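DUF5638 domain-containing protein (Legionella pneumophila subsp. pneumophila, PDB 5L1A) is of unknown function but forms the all-helical amino-terminal part of a longer, probably membrane-associated protein of the DUF5638 family. Local coordinates at residues Tyr5-Ala8 / Arg9-Glu12; Ile33-Leu36 / Gln37-Gln41; Glu61-Glu64 / Glu65-Phe69; Val101-Ala104 / Asn105-Val109. All blocks are in the same frame, centred on the assembly; numbering follows the deposited sequence.

Contact 1. Residues Tyr5-Ala8 / Arg9-Glu12; sequences YNNA and RLLE
Leu11 folds back against Asn7 and Ala8, across the junction where a tight turn leads into helix 8-25. Followed outward, its CB rests 3.5 Å from Ala8 O. From the branch point, CD1 turns toward the backbone of the cap residue and comes to 3.8 Å from Asn7 O, while CD2 takes the other direction and ends 4.4 Å from Tyr5 OH. Backbone oxygens thus meet both its CB and one terminal methyl, and the phenol oxygen lies near the other. Residues Tyr5-Ala8 make a type II beta turn, with positive phi at Asn7 and a bond from Ala8 N back to Tyr5 O. Asn7 is the N-cap, yet its side chain makes no capping bond. With CG anti to the carbonyl carbon (chi1 -54°), it runs beside Leu10, pointing the same way, and OD1 lies 4.1 Å from Leu10 CD1. Its carbonyl joins the helix pattern weakly: Asn7 O receives weak bonds from Leu10 N at 3.2 Å and Leu11 N at 3.4 Å. Regular helical bonding is established one residue on, where Glu12 N reaches Ala8 O at 2.8 Å. The phenol of Tyr5 is held by a hydrogen bond between its OH and Thr53 OG1. Tyr5, Leu11 and Glu12 all lean on Phe50 of helix 33-51, and Tyr5, Asn7 and Leu11 also touch Glu56 at the start of helix 56-77.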
loop_
_atom_site.group_PDB
_atom_site.type_symbol
_atom_site.label_atom_id
_atom_site.label_comp_id
_atom_site.label_asym_id
_atom_site.label_seq_id
_atom_site.Cartn_x
_atom_site.Cartn_y
_atom_site.Cartn_z
ATOM N N TYR A 5 -1.789 -17.645 -12.160
ATOM C CA TYR A 5 -0.463 -18.168 -12.446
ATOM C C TYR A 5 0.118 -18.848 -11.210
ATOM O O TYR A 5 -0.309 -18.610 -10.076
ATOM C CB TYR A 5 0.472 -17.065 -12.950
ATOM C CG TYR A 5 0.537 -15.818 -12.091
ATOM C CD1 TYR A 5 1.309 -15.783 -10.936
ATOM C CD2 TYR A 5 -0.147 -14.668 -12.454
ATOM C CE1 TYR A 5 1.377 -14.649 -10.159
ATOM C CE2 TYR A 5 -0.082 -13.526 -11.684
ATOM C CZ TYR A 5 0.681 -13.522 -10.536
ATOM O OH TYR A 5 0.747 -12.385 -9.764
ATOM N N ASN A 6 1.097 -19.720 -11.449
ATOM C CA ASN A 6 1.705 -20.489 -10.371
ATOM C C ASN A 6 2.253 -19.573 -9.285
ATOM O O ASN A 6 2.819 -18.513 -9.571
ATOM C CB ASN A 6 2.830 -21.371 -10.914
ATOM C CG ASN A 6 2.322 -22.671 -11.496
ATOM O OD1 ASN A 6 1.145 -22.800 -11.831
ATOM N ND2 ASN A 6 3.212 -23.649 -11.617
ATOM N N ASN A 7 2.066 -19.987 -8.033
ATOM C CA ASN A 7 2.631 -19.362 -6.839
ATOM C C ASN A 7 2.017 -18.005 -6.520
ATOM O O ASN A 7 2.527 -17.295 -5.646
ATOM C CB ASN A 7 4.154 -19.230 -6.950
ATOM C CG ASN A 7 4.820 -20.553 -7.251
ATOM O OD1 ASN A 7 4.451 -21.585 -6.687
ATOM N ND2 ASN A 7 5.793 -20.538 -8.153
ATOM N N ALA A 8 0.932 -17.623 -7.194
ATOM C CA ALA A 8 0.229 -16.406 -6.810
ATOM C C ALA A 8 -0.305 -16.498 -5.385
ATOM O O ALA A 8 -0.371 -15.483 -4.683
ATOM C CB ALA A 8 -0.910 -16.127 -7.789
ATOM N N ARG A 9 -0.679 -17.702 -4.941
ATOM C CA ARG A 9 -1.185 -17.876 -3.584
ATOM C C ARG A 9 -0.135 -17.499 -2.546
ATOM O O ARG A 9 -0.457 -16.890 -1.519
ATOM C CB ARG A 9 -1.645 -19.320 -3.379
ATOM C CG ARG A 9 -2.808 -19.719 -4.263
ATOM C CD ARG A 9 -3.295 -21.125 -3.957
ATOM N NE ARG A 9 -4.589 -21.378 -4.582
ATOM C CZ ARG A 9 -5.754 -21.044 -4.037
ATOM N NH1 ARG A 9 -6.887 -21.302 -4.675
ATOM N NH2 ARG A 9 -5.788 -20.453 -2.851
ATOM N N LEU A 10 1.127 -17.855 -2.792
ATOM C CA LEU A 10 2.189 -17.464 -1.873
ATOM C C LEU A 10 2.343 -15.950 -1.826
ATOM O O LEU A 10 2.572 -15.373 -0.757
ATOM C CB LEU A 10 3.502 -18.129 -2.279
ATOM C CG LEU A 10 3.428 -19.655 -2.290
ATOM C CD1 LEU A 10 4.712 -20.259 -2.829
ATOM C CD2 LEU A 10 3.128 -20.171 -0.892
ATOM N N LEU A 11 2.218 -15.289 -2.976
ATOM C CA LEU A 11 2.251 -13.833 -2.998
ATOM C C LEU A 11 1.026 -13.237 -2.318
ATOM O O LEU A 11 1.110 -12.150 -1.733
ATOM C CB LEU A 11 2.354 -13.336 -4.439
ATOM C CG LEU A 11 3.749 -13.134 -5.034
ATOM C CD1 LEU A 11 4.682 -14.288 -4.705
ATOM C CD2 LEU A 11 3.643 -12.946 -6.538
ATOM N N GLU A 12 -0.112 -13.930 -2.384
ATOM C CA GLU A 12 -1.319 -13.447 -1.725
ATOM C C GLU A 12 -1.158 -13.407 -0.209
ATOM O O GLU A 12 -1.672 -12.493 0.443
ATOM C CB GLU A 12 -2.507 -14.323 -2.114
ATOM C CG GLU A 12 -3.825 -13.927 -1.464
ATOM C CD GLU A 12 -4.345 -12.592 -1.958
ATOM O OE1 GLU A 12 -4.081 -12.246 -3.129
ATOM O OE2 GLU A 12 -5.016 -11.889 -1.175
#

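Contact 2. Residues Ile33-Leu36 / Gln37-Gln41; sequences IKFL and QQLNQ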
loop_
_atom_site.group_PDB
_atom_site.type_symbol
_atom_site.label_atom_id
_atom_site.label_comp_id
_atom_site.label_asym_id
_atom_site.label_seq_id
_atom_site.Cartn_x
_atom_site.Cartn_y
_atom_site.Cartn_z
ATOM N N ILE A 33 -14.792 8.461 9.909
ATOM C CA ILE A 33 -15.292 7.735 8.744
ATOM C C ILE A 33 -14.478 8.093 7.509
ATOM O O ILE A 33 -14.179 7.234 6.671
ATOM C CB ILE A 33 -16.793 8.019 8.543
ATOM C CG1 ILE A 33 -17.608 7.334 9.643
ATOM C CG2 ILE A 33 -17.254 7.564 7.168
ATOM C CD1 ILE A 33 -19.097 7.378 9.413
ATOM N N LYS A 34 -14.092 9.365 7.387
ATOM C CA LYS A 34 -13.299 9.792 6.242
ATOM C C LYS A 34 -11.960 9.071 6.197
ATOM O O LYS A 34 -11.511 8.647 5.125
ATOM C CB LYS A 34 -13.095 11.305 6.284
ATOM C CG LYS A 34 -12.233 11.838 5.160
ATOM C CD LYS A 34 -12.198 13.349 5.181
ATOM C CE LYS A 34 -11.341 13.898 4.059
ATOM N NZ LYS A 34 -11.464 15.380 3.981
ATOM N N PHE A 35 -11.305 8.918 7.352
ATOM C CA PHE A 35 -10.050 8.176 7.378
ATOM C C PHE A 35 -10.254 6.729 6.949
ATOM O O PHE A 35 -9.433 6.173 6.210
ATOM C CB PHE A 35 -9.417 8.223 8.768
ATOM C CG PHE A 35 -8.241 7.305 8.906
ATOM C CD1 PHE A 35 -7.002 7.681 8.417
ATOM C CD2 PHE A 35 -8.377 6.054 9.485
ATOM C CE1 PHE A 35 -5.914 6.840 8.521
ATOM C CE2 PHE A 35 -7.292 5.205 9.586
ATOM C CZ PHE A 35 -6.060 5.600 9.106
ATOM N N LEU A 36 -11.338 6.102 7.409
ATOM C CA LEU A 36 -11.612 4.722 7.025
ATOM C C LEU A 36 -11.894 4.597 5.534
ATOM O O LEU A 36 -11.624 3.548 4.941
ATOM C CB LEU A 36 -12.783 4.169 7.840
ATOM C CG LEU A 36 -12.539 3.941 9.334
ATOM C CD1 LEU A 36 -13.775 3.345 9.993
ATOM C CD2 LEU A 36 -11.326 3.049 9.558
ATOM N N GLN A 37 -12.439 5.644 4.910
ATOM C CA GLN A 37 -12.615 5.608 3.462
ATOM C C GLN A 37 -11.279 5.742 2.745
ATOM O O GLN A 37 -11.056 5.104 1.710
ATOM C CB GLN A 37 -13.579 6.706 3.014
ATOM C CG GLN A 37 -14.995 6.523 3.517
ATOM C CD GLN A 37 -15.661 5.270 2.978
ATOM O OE1 GLN A 37 -15.490 4.909 1.812
ATOM N NE2 GLN A 37 -16.427 4.598 3.830
ATOM N N GLN A 38 -10.377 6.565 3.283
ATOM C CA GLN A 38 -9.045 6.678 2.699
ATOM C C GLN A 38 -8.236 5.410 2.938
ATOM O O GLN A 38 -7.494 4.963 2.055
ATOM C CB GLN A 38 -8.329 7.902 3.269
ATOM C CG GLN A 38 -9.041 9.211 2.963
ATOM C CD GLN A 38 -8.443 10.389 3.705
ATOM O OE1 GLN A 38 -7.882 10.237 4.789
ATOM N NE2 GLN A 38 -8.559 11.577 3.120
ATOM N N LEU A 39 -8.376 4.812 4.125
ATOM C CA LEU A 39 -7.713 3.545 4.407
ATOM C C LEU A 39 -8.200 2.449 3.465
ATOM O O LEU A 39 -7.394 1.691 2.912
ATOM C CB LEU A 39 -7.948 3.148 5.864
ATOM C CG LEU A 39 -7.403 1.783 6.286
ATOM C CD1 LEU A 39 -5.891 1.750 6.145
ATOM C CD2 LEU A 39 -7.820 1.456 7.706
ATOM N N ASN A 40 -9.519 2.351 3.271
ATOM C CA ASN A 40 -10.064 1.354 2.356
ATOM C C ASN A 40 -9.662 1.633 0.916
ATOM O O ASN A 40 -9.499 0.696 0.130
ATOM C CB ASN A 40 -11.588 1.302 2.470
ATOM C CG ASN A 40 -12.053 0.549 3.696
ATOM O OD1 ASN A 40 -12.183 -0.674 3.672
ATOM N ND2 ASN A 40 -12.313 1.277 4.775
ATOM N N GLN A 41 -9.517 2.907 0.551
ATOM C CA GLN A 41 -9.062 3.245 -0.792
ATOM C C GLN A 41 -7.640 2.750 -1.029
ATOM O O GLN A 41 -7.328 2.219 -2.102
ATOM C CB GLN A 41 -9.160 4.758 -0.996
ATOM C CG GLN A 41 -8.830 5.263 -2.391
ATOM C CD GLN A 41 -9.043 6.765 -2.522
ATOM O OE1 GLN A 41 -8.617 7.543 -1.665
ATOM N NE2 GLN A 41 -9.713 7.176 -3.589
#
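The Phe35 ring carries Leu39 CB on one face, 4.3 Å above its plane and displaced toward the rim. Farther out, Leu39 CD2 approaches Phe35 CE2 obliquely at 4.2 Å, and Phe26 meets the ring in an edge-to-face pair. The amide of Gln38 is the second flat group: its NE2 lies 3.7 Å from Lys34 CE, and its OE1 faces the backbone at Phe35 CA. The extended Lys34 and Gln38 chains cross obliquely, and it is a methylene of the lysine, CE, that comes nearest the amide. These are i to i+4 neighbours on the first turns of helix 33-51, part of an all-alpha domain of five helices, and Phe35, Gln38 and Leu39 look toward helix 97-110 through Val109 and Phe106. In the backbone beneath Phe35 and Leu39, Leu39 N reaches Phe35 O at 2.7 Å, with an N-H...O angle of 162°. Leu39 CD2 also lies 4.3 Å from Leu36 CD2. Leu36 O accepts Asn40 N from above the carbonyl plane. The Asn40 amide bends back to the same oxygen, but its ND2 is modelled only 2.4 Å from Leu36 O, a length that makes this second bond doubtful.

Contact 3. Residues Glu61-Glu64 / Glu65-Phe69; sequences EVVE and EYENF. With I3C (5-amino-2,4,6-triiodobenzene-1,3-dicarboxylic acid), chain B; I3C (5-amino-2,4,6-triiodobenzene-1,3-dicarboxylic acid), chain E.
Val63 and Glu67 cross at a slant one turn apart on helix 56-77, a long helix of this five-helix domain. The glutamate comes across with its OE2 3.5 Å from Val63 CG1. Its extended chain also passes close over the backbone, CG lying 3.2 Å from Val63 O, and its polar end is claimed by a salt bridge from OE2 to Arg14 NH1 of helix 8-25. Glu64 crosses Glu67 at a slant as well, its CG 4.1 Å from Glu67 OE1. The two carboxylate planes are turned 32° apart, and Glu64 OE2 stays 5.9 Å from Glu67 OE1; the arginine probably eases this meeting of like charges. Tyr66 points to another side, stacking on Tyr46 and bonding through OH to Asp19. Glu61 and Glu65 stand one turn apart and line two sites for triiodinated dicarboxylic acid molecules (I3C), a compound widely used for crystallographic phasing. Glu65 serves both: its CG lies 3.4 Å from O11 of the chain B molecule. With CG anti to the backbone N (chi1 -176°) and the chain extended, its carboxylate is carried to the chain E molecule, whose amino N13 donates a bent bond to Glu65 OE1 at 3.1 Å, with an N-H...O angle of 135°.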
loop_
_atom_site.group_PDB
_atom_site.type_symbol
_atom_site.label_atom_id
_atom_site.label_comp_id
_atom_site.label_asym_id
_atom_site.label_seq_id
_atom_site.Cartn_x
_atom_site.Cartn_y
_atom_site.Cartn_z
ATOM N N GLU A 61 6.195 -7.386 -7.985
ATOM C CA GLU A 61 6.508 -5.961 -7.917
ATOM C C GLU A 61 5.427 -5.190 -7.166
ATOM O O GLU A 61 5.728 -4.229 -6.447
ATOM C CB GLU A 61 6.699 -5.391 -9.324
ATOM C CG GLU A 61 7.144 -3.932 -9.342
ATOM C CD GLU A 61 7.448 -3.417 -10.740
ATOM O OE1 GLU A 61 7.394 -4.212 -11.704
ATOM O OE2 GLU A 61 7.746 -2.211 -10.872
ATOM N N VAL A 62 4.165 -5.597 -7.317
ATOM C CA VAL A 62 3.080 -4.953 -6.583
ATOM C C VAL A 62 3.158 -5.297 -5.102
ATOM O O VAL A 62 2.965 -4.432 -4.238
ATOM C CB VAL A 62 1.722 -5.357 -7.186
ATOM C CG1 VAL A 62 0.578 -4.836 -6.331
ATOM C CG2 VAL A 62 1.604 -4.845 -8.610
ATOM N N VAL A 63 3.431 -6.565 -4.782
ATOM C CA VAL A 63 3.541 -6.972 -3.384
ATOM C C VAL A 63 4.691 -6.237 -2.703
ATOM O O VAL A 63 4.562 -5.770 -1.565
ATOM C CB VAL A 63 3.699 -8.502 -3.285
ATOM C CG1 VAL A 63 4.158 -8.907 -1.892
ATOM C CG2 VAL A 63 2.388 -9.191 -3.631
ATOM N N GLU A 64 5.828 -6.112 -3.391
ATOM C CA GLU A 64 6.939 -5.339 -2.847
ATOM C C GLU A 64 6.569 -3.869 -2.686
ATOM O O GLU A 64 6.973 -3.224 -1.713
ATOM C CB GLU A 64 8.171 -5.487 -3.741
ATOM C CG GLU A 64 8.805 -6.861 -3.683
ATOM C CD GLU A 64 9.885 -7.054 -4.731
ATOM O OE1 GLU A 64 10.037 -6.178 -5.608
ATOM O OE2 GLU A 64 10.583 -8.088 -4.678
ATOM N N GLU A 65 5.804 -3.321 -3.634
ATOM C CA GLU A 65 5.419 -1.916 -3.545
ATOM C C GLU A 65 4.498 -1.675 -2.356
ATOM O O GLU A 65 4.620 -0.658 -1.666
ATOM C CB GLU A 65 4.751 -1.470 -4.845
ATOM C CG GLU A 65 4.394 0.004 -4.885
ATOM C CD GLU A 65 3.316 0.311 -5.903
ATOM O OE1 GLU A 65 2.629 -0.637 -6.335
ATOM O OE2 GLU A 65 3.152 1.496 -6.268
ATOM N N TYR A 66 3.571 -2.601 -2.109
ATOM C CA TYR A 66 2.704 -2.506 -0.938
ATOM C C TYR A 66 3.512 -2.614 0.352
ATOM O O TYR A 66 3.226 -1.921 1.336
ATOM C CB TYR A 66 1.643 -3.606 -1.008
ATOM C CG TYR A 66 0.410 -3.389 -0.164
ATOM C CD1 TYR A 66 0.221 -2.217 0.560
ATOM C CD2 TYR A 66 -0.570 -4.369 -0.090
ATOM C CE1 TYR A 66 -0.918 -2.033 1.333
ATOM C CE2 TYR A 66 -1.705 -4.196 0.674
ATOM C CZ TYR A 66 -1.875 -3.030 1.385
ATOM O OH TYR A 66 -3.010 -2.866 2.147
ATOM N N GLU A 67 4.532 -3.473 0.360
ATOM C CA GLU A 67 5.343 -3.649 1.562
ATOM C C GLU A 67 6.160 -2.402 1.876
ATOM O O GLU A 67 6.271 -2.006 3.043
ATOM C CB GLU A 67 6.255 -4.863 1.398
ATOM C CG GLU A 67 5.513 -6.173 1.465
ATOM C CD GLU A 67 6.284 -7.310 0.841
ATOM O OE1 GLU A 67 7.257 -7.045 0.108
ATOM O OE2 GLU A 67 5.913 -8.472 1.086
ATOM N N ASN A 68 6.747 -1.778 0.853
ATOM C CA ASN A 68 7.469 -0.528 1.072
ATOM C C ASN A 68 6.530 0.567 1.560
ATOM O O ASN A 68 6.905 1.381 2.411
ATOM C CB ASN A 68 8.177 -0.088 -0.212
ATOM C CG ASN A 68 9.294 -1.030 -0.618
ATOM O OD1 ASN A 68 9.981 -1.601 0.229
ATOM N ND2 ASN A 68 9.481 -1.195 -1.923
ATOM N N PHE A 69 5.303 0.600 1.033
ATOM C CA PHE A 69 4.323 1.569 1.513
ATOM C C PHE A 69 4.017 1.356 2.991
ATOM O O PHE A 69 3.896 2.323 3.751
ATOM C CB PHE A 69 3.042 1.481 0.679
ATOM C CG PHE A 69 1.876 2.228 1.269
ATOM C CD1 PHE A 69 1.737 3.593 1.076
ATOM C CD2 PHE A 69 0.908 1.560 2.010
ATOM C CE1 PHE A 69 0.658 4.281 1.617
ATOM C CE2 PHE A 69 -0.169 2.243 2.553
ATOM C CZ PHE A 69 -0.295 3.604 2.352
HETATM I I3 I3C B . 13.176 -0.047 -8.225
HETATM I I2 I3C B . 10.598 2.910 -3.500
HETATM I I1 I3C B . 7.040 0.236 -7.726
HETATM O O8 I3C B . 9.977 -1.788 -8.927
HETATM O O9 I3C B . 9.903 0.075 -10.079
HETATM C C10 I3C B . 7.836 1.936 -5.035
HETATM N N13 I3C B . 12.851 1.682 -5.472
HETATM C C1 I3C B . 10.139 0.247 -7.733
HETATM C C6 I3C B . 11.480 0.587 -7.204
HETATM C C5 I3C B . 11.627 1.371 -5.959
HETATM C C4 I3C B . 10.411 1.810 -5.250
HETATM C C3 I3C B . 9.064 1.482 -5.762
HETATM C C2 I3C B . 8.937 0.699 -7.004
HETATM C C7 I3C B . 9.999 -0.541 -8.996
HETATM O O11 I3C B . 7.408 1.243 -4.090
HETATM O O12 I3C B . 7.280 2.999 -5.397
HETATM I I3 I3C E . 3.938 -1.516 -9.072
HETATM I I2 I3C E . -1.987 0.165 -10.286
HETATM I I1 I3C E . 2.434 1.017 -14.460
HETATM O O8 I3C E . 4.664 -1.317 -12.772
HETATM O O9 I3C E . 5.086 0.605 -11.822
HETATM C C10 I3C E . -0.601 1.046 -13.061
HETATM N N13 I3C E . 0.660 -1.036 -8.656
HETATM C C1 I3C E . 2.868 -0.228 -11.665
HETATM C C6 I3C E . 2.464 -0.706 -10.317
HETATM C C5 I3C E . 1.039 -0.602 -9.884
HETATM C C4 I3C E . 0.028 -0.018 -10.809
HETATM C C3 I3C E . 0.435 0.455 -12.152
HETATM C C2 I3C E . 1.853 0.352 -12.574
HETATM C C7 I3C E . 4.297 -0.322 -12.113
HETATM O O11 I3C E . -0.877 2.260 -12.939
HETATM O O12 I3C E . -1.166 0.320 -13.905
#

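Contact 4. Residues Val101-Ala104 / Asn105-Val109; sequences VIIA and NFFKV. With I3C (5-amino-2,4,6-triiodobenzene-1,3-dicarboxylic acid), chain D.
A carbonyl oxygen sits over an aromatic face: Ile103 O lies above the ring of Phe107, 3.4 Å from CD2. Phe107 CG is anti to its own carbonyl carbon (chi1 -75°), and a chi2 of -31° turns the ring against the preceding turn of helix 97-110. The same oxygen accepts Phe107 N at 3.1 Å; its approach to the ring is a close packing contact. Ile103 and Phe107 run side by side in the same direction, with Ile103 CG2 packed 3.5 Å from Phe107 CE2. This buried pair faces helices 83-90 and 56-77, where Phe107 meets Ala86, Leu72 and Val73. A water on a different face of the helix lies within hydrogen-bonding distance of Ile102 O (2.7 Å) and Asn105 OD1 (3.1 Å), but has more acceptors around it than protons to give; Ile102 O also accepts Phe106 N, which comes from above the carbonyl plane. Lys108 lays its CG 3.2 Å from Ala104 O before bending away toward Asp84, with which it forms a long, weak ion pair. Val101 and Ala104 belong to an I3C site with Phe87 and Asp100: Val101 CG2 is 3.8 Å from N13 and Ala104 CB 3.7 Å from iodine I3, an apolar helix surface patch against the chain D molecule.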
loop_
_atom_site.group_PDB
_atom_site.type_symbol
_atom_site.label_atom_id
_atom_site.label_comp_id
_atom_site.label_asym_id
_atom_site.label_seq_id
_atom_site.Cartn_x
_atom_site.Cartn_y
_atom_site.Cartn_z
ATOM N N VAL A 101 -1.804 11.060 -5.557
ATOM C CA VAL A 101 -2.676 11.891 -4.732
ATOM C C VAL A 101 -3.113 11.140 -3.481
ATOM O O VAL A 101 -3.029 11.664 -2.365
ATOM C CB VAL A 101 -3.886 12.370 -5.554
ATOM C CG1 VAL A 101 -4.888 13.074 -4.660
ATOM C CG2 VAL A 101 -3.431 13.285 -6.679
ATOM N N ILE A 102 -3.586 9.902 -3.645
ATOM C CA ILE A 102 -4.105 9.167 -2.496
ATOM C C ILE A 102 -2.979 8.742 -1.563
ATOM O O ILE A 102 -3.171 8.676 -0.343
ATOM C CB ILE A 102 -4.947 7.961 -2.958
ATOM C CG1 ILE A 102 -4.092 6.959 -3.735
ATOM C CG2 ILE A 102 -6.117 8.425 -3.815
ATOM C CD1 ILE A 102 -4.862 5.759 -4.235
ATOM N N ILE A 103 -1.791 8.462 -2.099
ATOM C CA ILE A 103 -0.688 8.022 -1.251
ATOM C C ILE A 103 -0.090 9.196 -0.487
ATOM O O ILE A 103 0.246 9.073 0.696
ATOM C CB ILE A 103 0.374 7.291 -2.093
ATOM C CG1 ILE A 103 -0.165 5.944 -2.579
ATOM C CG2 ILE A 103 1.644 7.090 -1.291
ATOM C CD1 ILE A 103 0.749 5.240 -3.563
ATOM N N ALA A 104 0.050 10.350 -1.141
ATOM C CA ALA A 104 0.543 11.531 -0.441
ATOM C C ALA A 104 -0.443 11.994 0.622
ATOM O O ALA A 104 -0.041 12.373 1.727
ATOM C CB ALA A 104 0.825 12.657 -1.434
ATOM N N ASN A 105 -1.740 11.969 0.306
ATOM C CA ASN A 105 -2.746 12.350 1.292
ATOM C C ASN A 105 -2.733 11.404 2.487
ATOM O O ASN A 105 -2.881 11.841 3.634
ATOM C CB ASN A 105 -4.132 12.385 0.646
ATOM C CG ASN A 105 -5.241 12.628 1.656
ATOM O OD1 ASN A 105 -5.801 11.686 2.219
ATOM N ND2 ASN A 105 -5.567 13.895 1.886
ATOM N N PHE A 106 -2.548 10.103 2.245
ATOM C CA PHE A 106 -2.548 9.160 3.358
ATOM C C PHE A 106 -1.335 9.356 4.263
ATOM O O PHE A 106 -1.440 9.178 5.482
ATOM C CB PHE A 106 -2.608 7.720 2.845
ATOM C CG PHE A 106 -2.919 6.704 3.918
ATOM C CD1 PHE A 106 -4.226 6.497 4.339
ATOM C CD2 PHE A 106 -1.905 5.960 4.504
ATOM C CE1 PHE A 106 -4.515 5.567 5.323
ATOM C CE2 PHE A 106 -2.184 5.026 5.491
ATOM C CZ PHE A 106 -3.492 4.829 5.902
ATOM N N PHE A 107 -0.188 9.739 3.698
ATOM C CA PHE A 107 0.976 10.028 4.531
ATOM C C PHE A 107 0.733 11.234 5.428
ATOM O O PHE A 107 1.051 11.201 6.623
ATOM C CB PHE A 107 2.210 10.257 3.660
ATOM C CG PHE A 107 2.773 9.001 3.087
ATOM C CD1 PHE A 107 2.668 7.811 3.780
ATOM C CD2 PHE A 107 3.400 9.004 1.855
ATOM C CE1 PHE A 107 3.183 6.640 3.259
ATOM C CE2 PHE A 107 3.920 7.838 1.325
ATOM C CZ PHE A 107 3.812 6.653 2.028
ATOM N N LYS A 108 0.172 12.307 4.870
ATOM C CA LYS A 108 -0.108 13.491 5.671
ATOM C C LYS A 108 -1.158 13.227 6.742
ATOM O O LYS A 108 -1.153 13.899 7.778
ATOM C CB LYS A 108 -0.550 14.639 4.765
ATOM C CG LYS A 108 0.419 14.919 3.625
ATOM C CD LYS A 108 0.186 16.284 3.006
ATOM C CE LYS A 108 0.784 17.386 3.866
ATOM N NZ LYS A 108 2.273 17.309 3.907
ATOM N N VAL A 109 -2.047 12.258 6.522
ATOM C CA VAL A 109 -3.029 11.899 7.541
ATOM C C VAL A 109 -2.343 11.259 8.743
ATOM O O VAL A 109 -2.653 11.573 9.899
ATOM C CB VAL A 109 -4.097 10.965 6.947
ATOM C CG1 VAL A 109 -4.849 10.277 8.052
ATOM C CG2 VAL A 109 -5.045 11.742 6.052
HETATM I I3 I3C D . 0.599 14.260 -4.779
HETATM I I2 I3C D . -3.290 18.587 -6.765
HETATM I I1 I3C D . 1.642 16.930 -10.190
HETATM O O8 I3C D . 1.971 13.885 -8.301
HETATM O O9 I3C D . 3.145 15.280 -7.087
HETATM C C10 I3C D . -1.155 18.579 -9.356
HETATM N N13 I3C D . -1.922 16.316 -4.900
HETATM C C1 I3C D . 0.851 15.778 -7.441
HETATM C C6 I3C D . 0.029 15.638 -6.223
HETATM C C5 I3C D . -1.183 16.462 -6.026
HETATM C C4 I3C D . -1.574 17.439 -7.067
HETATM C C3 I3C D . -0.753 17.594 -8.298
HETATM C C2 I3C D . 0.459 16.753 -8.480
HETATM C C7 I3C D . 2.071 14.928 -7.620
HETATM O O11 I3C D . -0.396 19.535 -9.618
HETATM O O12 I3C D . -2.246 18.421 -9.940
HETATM O O HOH W 1 -5.682 9.018 0.656
#

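Contacts 2, 3 and 4 each lie within a single helix and contact 1 at the start of another; helix packing brings them together. Contact 1 touches contact 3, Leu11 O lying 3.7 Å from Val63 CG2. At the other end of the domain contacts 2 and 4 meet, with Phe35 CD1 3.4 Å from Val109 CG1 and Gln38 NE2 2.9 Å from Asn105 OD1. Phe69 joins contact 3 to contact 4, its CZ 3.6 Å from Phe106 CD2. Contacts 1 and 4 lie on opposite sides of the chain's centre, their centres about 29 Å apart. Two I3C molecules bind at contact 3 and one at contact 4; the side chains of Tyr5 and Gln38 are each about 11 Å from a bound I3C.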